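Local atomic coordinates of 3-hydroxyisobutyrate dehydrogenase family protein (Geobacter sulfurreducens, PDB entry 3PDU), a protein that binds NADP+ and probably catalyses the NADPH-dependent reduction of succinic semialdehyde to gamma-hydroxybutyrate, as a member of the beta-hydroxyacid dehydrogenase family. Residues Thr103-Gly106 with Ala107-Ala111; Glu204-Ala208 with Gly209-Asn213. All coordinates share one frame; numbering follows the deposited sequence.

Interaction 1: residues Thr103-Gly106 with Ala107-Ala111; sequences TAIG and AAVTA
The flat group at the centre of this contact is the peptide carbonyl of Gly106, approached by Thr110 on both of its faces. The amide N of Thr110 reaches Gly106 O at 2.9 Å, tilted 21° out of the carbonyl plane, while Thr110 OG1 comes in over the opposite face and donates to Gly106 O at 2.8 Å. The hydroxyl stands 40° out of that plane, well off a lone-pair direction, yet the oxygen is gripped by two donors of a single residue. The first torsion explains the reach: OG1 lies beside the backbone N of Thr110 and anti to its carbonyl carbon (chi1 -58°), folded back along the helix. In the conformer given, Thr103 OG1 bonds to Asp99 O, one turn earlier. Around the axis the backbone ladder continues, with Val109 N meeting Ile105 O at 2.9 Å in a nearly straight bond. On the buried side of the helix, CG2 of Val109 sits alongside CG2 of Ile105 at 4.2 Å, and it also closes to 3.3 Å from Ile105 O. Ile105 then packs on Ala71, Cys75 and Phe76 of helix 68-76 and on Tyr91 of strand 90-93. The result is an amphipathic alpha-helix with a threonine hydroxyl bonded back to the i-4 carbonyl, here the crossover helix of a beta-alpha-beta unit in the dinucleotide-binding domain.

Interaction 2: residues Glu204-Ala208 with Gly209-Asn213; sequences EVLDA and GAMAN
Near the end of helix 199-208 the N of Gly209 makes a weak 3.4 Å hydrogen bond to Leu206 O, and the backbone then folds through a type I beta turn from Gly209 to Ala212. A water also bonds to the same oxygen: it donates to Leu206 O at 2.8 Å and accepts from Met211 N, bridging helix and turn. Ala212 points its CB at the helix end, 3.3 Å from Asp207 O. Farther out, CD2 of Leu206 touches the terminal CE of Met211 at 3.7 Å, the two chains crossing at a slant; a bend at the last torsion of Met211 (chi3 -82°) turns its methyl that way. Leu206 also packs on Ile177, and Met211 on Met178, both of a second subunit. Elsewhere, Asp207 OD1 accepts a hydrogen bond from a second water at 2.7 Å, and that water also donates to Asn213 O. Just past the turn, Asn213 ND2 donates to Met211 O at 2.8 Å, nearly in line with the carbonyl, which fixes the amide while its OD1 accepts a hydrogen bond from Phe216 N. Asn213 is thus the N-cap of helix 214-225, and the whole is a type I turn that links helix 199-208 to an N-capped helix at a subunit interface.

How the interactions relate
Interactions 1 and 2 illustrate how a helix carbonyl can gain a further donor: in interaction 1 the Thr110 hydroxyl adds to an intact backbone bond, whereas in interaction 2 a water supplements a weak one. They lie on opposite sides of the chain's centre, their own centres 44 Å apart and their nearest atoms about 31 Å, so neither touches the other. Interaction 1 belongs to the N-terminal dinucleotide-binding region, where the side chain of Ile105 lies about 11 Å from the bound NADP. Interaction 2 belongs to the helical C-terminal region and meets a second subunit, whereas no other chain of the tetrameric assembly touches residues 103-111.

Interaction 1: residues Thr103-Gly106 with Ala107-Ala111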
ATOM      1  N   THR A 103     -22.865  -8.920 -18.275  0.61 19.23           N
ATOM      2  CA  THR A 103     -23.290  -8.434 -19.587  0.61 20.18           C
ATOM      3  C   THR A 103     -23.226  -9.542 -20.629  0.61 24.37           C
ATOM      4  O   THR A 103     -24.161  -9.714 -21.412  0.61 20.70           O
ATOM      5  CB  THR A 103     -22.449  -7.234 -20.073  0.61 20.61           C
ATOM      6  OG1 THR A 103     -22.702  -6.107 -19.229  0.61 23.10           O
ATOM      7  CG2 THR A 103     -22.815  -6.872 -21.506  0.61 21.31           C
ATOM      8  N   ALA A 104     -22.128 -10.297 -20.629  1.00 23.33           N
ATOM      9  CA  ALA A 104     -21.944 -11.380 -21.607  1.00 22.83           C
ATOM     10  C   ALA A 104     -22.979 -12.501 -21.425  1.00 24.45           C
ATOM     11  O   ALA A 104     -23.521 -13.036 -22.400  1.00 22.55           O
ATOM     12  CB  ALA A 104     -20.531 -11.950 -21.532  1.00 27.26           C
ATOM     13  N   ILE A 105     -23.246 -12.859 -20.175  1.00 20.81           N
ATOM     14  CA  ILE A 105     -24.250 -13.876 -19.877  1.00 20.87           C
ATOM     15  C   ILE A 105     -25.622 -13.393 -20.334  1.00 23.50           C
ATOM     16  O   ILE A 105     -26.354 -14.116 -21.009  1.00 21.92           O
ATOM     17  CB  ILE A 105     -24.270 -14.229 -18.374  1.00 19.37           C
ATOM     18  CG1 ILE A 105     -23.000 -15.005 -18.015  1.00 17.81           C
ATOM     19  CG2 ILE A 105     -25.515 -15.038 -18.023  1.00 22.81           C
ATOM     20  CD1 ILE A 105     -22.749 -15.141 -16.511  1.00 21.54           C
ATOM     21  N   GLY A 106     -25.953 -12.151 -19.997  1.00 17.32           N
ATOM     22  CA  GLY A 106     -27.227 -11.580 -20.392  1.00 19.06           C
ATOM     23  C   GLY A 106     -27.409 -11.536 -21.901  1.00 23.36           C
ATOM     24  O   GLY A 106     -28.457 -11.922 -22.422  1.00 24.91           O
ATOM     25  N   ALA A 107     -26.393 -11.069 -22.619  1.00 23.25           N
ATOM     26  CA  ALA A 107     -26.495 -11.026 -24.078  1.00 22.97           C
ATOM     27  C   ALA A 107     -26.721 -12.421 -24.668  1.00 26.70           C
ATOM     28  O   ALA A 107     -27.518 -12.595 -25.596  1.00 22.57           O
ATOM     29  CB  ALA A 107     -25.256 -10.367 -24.691  1.00 24.12           C
ATOM     30  N   ALA A 108     -26.042 -13.422 -24.111  1.00 22.24           N
ATOM     31  CA  ALA A 108     -26.192 -14.790 -24.601  1.00 27.93           C
ATOM     32  C   ALA A 108     -27.593 -15.346 -24.335  1.00 26.93           C
ATOM     33  O   ALA A 108     -28.217 -15.941 -25.220  1.00 23.13           O
ATOM     34  CB  ALA A 108     -25.139 -15.691 -23.987  1.00 25.01           C
ATOM     35  N   VAL A 109     -28.074 -15.170 -23.109  1.00 21.07           N
ATOM     36  CA  VAL A 109     -29.394 -15.652 -22.730  1.00 21.31           C
ATOM     37  C   VAL A 109     -30.457 -14.986 -23.600  1.00 25.50           C
ATOM     38  O   VAL A 109     -31.377 -15.642 -24.097  1.00 23.59           O
ATOM     39  CB  VAL A 109     -29.694 -15.342 -21.257  1.00 21.79           C
ATOM     40  CG1 VAL A 109     -31.191 -15.476 -20.966  1.00 20.71           C
ATOM     41  CG2 VAL A 109     -28.857 -16.239 -20.348  1.00 20.62           C
ATOM     42  N   THR A 110     -30.319 -13.679 -23.782  1.00 18.97           N
ATOM     43  CA  THR A 110     -31.266 -12.918 -24.587  1.00 18.85           C
ATOM     44  C   THR A 110     -31.297 -13.416 -26.033  1.00 26.12           C
ATOM     45  O   THR A 110     -32.360 -13.495 -26.653  1.00 29.84           O
ATOM     46  CB  THR A 110     -30.952 -11.410 -24.568  1.00 28.94           C
ATOM     47  OG1 THR A 110     -30.975 -10.938 -23.217  1.00 29.99           O
ATOM     48  CG2 THR A 110     -31.999 -10.640 -25.375  1.00 33.17           C
ATOM     49  N   ALA A 111     -30.133 -13.772 -26.564  1.00 25.30           N
ATOM     50  CA  ALA A 111     -30.047 -14.229 -27.940  1.00 33.03           C
ATOM     51  C   ALA A 111     -30.698 -15.602 -28.112  1.00 33.95           C
ATOM     52  O   ALA A 111     -31.080 -15.969 -29.219  1.00 33.70           O
ATOM     53  CB  ALA A 111     -28.597 -14.247 -28.418  1.00 30.00           C
TER

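Interaction 2: residues Glu204-Ala208 with Gly209-Asn213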
ATOM      1  N   GLU A 204     -16.292  -1.707  22.655  1.00 19.86           N
ATOM      2  CA  GLU A 204     -17.300  -0.931  23.363  1.00 22.10           C
ATOM      3  C   GLU A 204     -17.156   0.554  23.019  1.00 22.30           C
ATOM      4  O   GLU A 204     -18.149   1.261  22.846  1.00 20.97           O
ATOM      5  CB  GLU A 204     -17.158  -1.164  24.870  1.00 26.23           C
ATOM      6  CG  GLU A 204     -17.834  -0.131  25.741  1.00 36.04           C
ATOM      7  CD  GLU A 204     -17.530  -0.352  27.220  1.00 48.66           C
ATOM      8  OE1 GLU A 204     -17.032  -1.445  27.568  1.00 52.16           O
ATOM      9  OE2 GLU A 204     -17.788   0.563  28.029  1.00 50.65           O
ATOM     10  N   VAL A 205     -15.919   1.025  22.913  1.00 20.00           N
ATOM     11  CA  VAL A 205     -15.683   2.412  22.514  1.00 21.93           C
ATOM     12  C   VAL A 205     -16.155   2.662  21.077  1.00 23.58           C
ATOM     13  O   VAL A 205     -16.808   3.673  20.794  1.00 23.06           O
ATOM     14  CB  VAL A 205     -14.208   2.815  22.692  1.00 22.51           C
ATOM     15  CG1 VAL A 205     -13.927   4.169  22.044  1.00 20.77           C
ATOM     16  CG2 VAL A 205     -13.861   2.842  24.182  1.00 23.29           C
ATOM     17  N   LEU A 206     -15.852   1.735  20.172  1.00 18.44           N
ATOM     18  CA  LEU A 206     -16.329   1.854  18.794  1.00 22.09           C
ATOM     19  C   LEU A 206     -17.855   1.849  18.719  1.00 21.84           C
ATOM     20  O   LEU A 206     -18.449   2.599  17.938  1.00 22.89           O
ATOM     21  CB  LEU A 206     -15.769   0.726  17.926  1.00 21.69           C
ATOM     22  CG  LEU A 206     -14.265   0.788  17.666  1.00 20.81           C
ATOM     23  CD1 LEU A 206     -13.774  -0.506  17.011  1.00 21.09           C
ATOM     24  CD2 LEU A 206     -13.952   2.001  16.811  1.00 20.15           C
ATOM     25  N   ASP A 207     -18.494   1.013  19.532  1.00 19.02           N
ATOM     26  CA  ASP A 207     -19.951   0.885  19.477  1.00 19.61           C
ATOM     27  C   ASP A 207     -20.688   2.084  20.085  1.00 22.35           C
ATOM     28  O   ASP A 207     -21.891   2.216  19.916  1.00 23.31           O
ATOM     29  CB  ASP A 207     -20.426  -0.410  20.147  1.00 23.40           C
ATOM     30  CG  ASP A 207     -21.802  -0.844  19.656  1.00 31.19           C
ATOM     31  OD1 ASP A 207     -21.995  -0.941  18.418  1.00 29.37           O
ATOM     32  OD2 ASP A 207     -22.692  -1.070  20.500  1.00 29.02           O
ATOM     33  N   ALA A 208     -19.969   2.953  20.787  1.00 22.84           N
ATOM     34  CA  ALA A 208     -20.593   4.110  21.432  1.00 23.69           C
ATOM     35  C   ALA A 208     -20.440   5.388  20.609  1.00 24.68           C
ATOM     36  O   ALA A 208     -21.011   6.424  20.950  1.00 23.21           O
ATOM     37  CB  ALA A 208     -20.013   4.314  22.838  1.00 23.92           C
ATOM     38  N   GLY A 209     -19.669   5.314  19.528  1.00 22.23           N
ATOM     39  CA  GLY A 209     -19.342   6.497  18.748  1.00 25.77           C
ATOM     40  C   GLY A 209     -19.872   6.460  17.326  1.00 28.39           C
ATOM     41  O   GLY A 209     -20.709   5.620  16.984  1.00 22.15           O
ATOM     42  N   ALA A 210     -19.369   7.362  16.490  1.00 24.68           N
ATOM     43  CA  ALA A 210     -19.938   7.572  15.161  1.00 29.09           C
ATOM     44  C   ALA A 210     -19.669   6.438  14.170  1.00 24.32           C
ATOM     45  O   ALA A 210     -20.311   6.376  13.123  1.00 20.99           O
ATOM     46  CB  ALA A 210     -19.459   8.903  14.582  1.00 28.05           C
ATOM     47  N   MET A 211     -18.719   5.560  14.482  1.00 17.70           N
ATOM     48  CA  MET A 211     -18.406   4.428  13.597  1.00 19.94           C
ATOM     49  C   MET A 211     -19.223   3.174  13.915  1.00 22.76           C
ATOM     50  O   MET A 211     -19.140   2.176  13.198  1.00 20.57           O
ATOM     51  CB  MET A 211     -16.912   4.079  13.662  1.00 18.06           C
ATOM     52  CG  MET A 211     -15.981   5.124  13.046  1.00 19.69           C
ATOM     53  SD  MET A 211     -14.269   4.650  13.344  1.00 25.68           S
ATOM     54  CE  MET A 211     -14.046   5.246  15.018  1.00 24.10           C
ATOM     55  N   ALA A 212     -20.011   3.220  14.985  1.00 21.68           N
ATOM     56  CA  ALA A 212     -20.731   2.034  15.436  1.00 21.94           C
ATOM     57  C   ALA A 212     -21.548   1.379  14.312  1.00 20.90           C
ATOM     58  O   ALA A 212     -22.368   2.031  13.669  1.00 20.29           O
ATOM     59  CB  ALA A 212     -21.622   2.378  16.619  1.00 20.02           C
ATOM     60  N   ASN A 213     -21.314   0.092  14.080  1.00 23.07           N
ATOM     61  CA  ASN A 213     -22.079  -0.672  13.092  1.00 19.53           C
ATOM     62  C   ASN A 213     -22.159  -2.148  13.457  1.00 24.04           C
ATOM     63  O   ASN A 213     -21.321  -2.661  14.208  1.00 18.45           O
ATOM     64  CB  ASN A 213     -21.465  -0.516  11.697  1.00 17.36           C
ATOM     65  CG  ASN A 213     -20.076  -1.089  11.607  1.00 20.69           C
ATOM     66  OD1 ASN A 213     -19.901  -2.280  11.348  1.00 20.77           O
ATOM     67  ND2 ASN A 213     -19.071  -0.247  11.816  1.00 19.23           N
TER
HETATM   68  O   HOH W   1     -17.227   4.860  16.905  1.00 21.75           O
HETATM   69  O   HOH W   2     -20.113  -1.360  16.471  1.00 20.21           O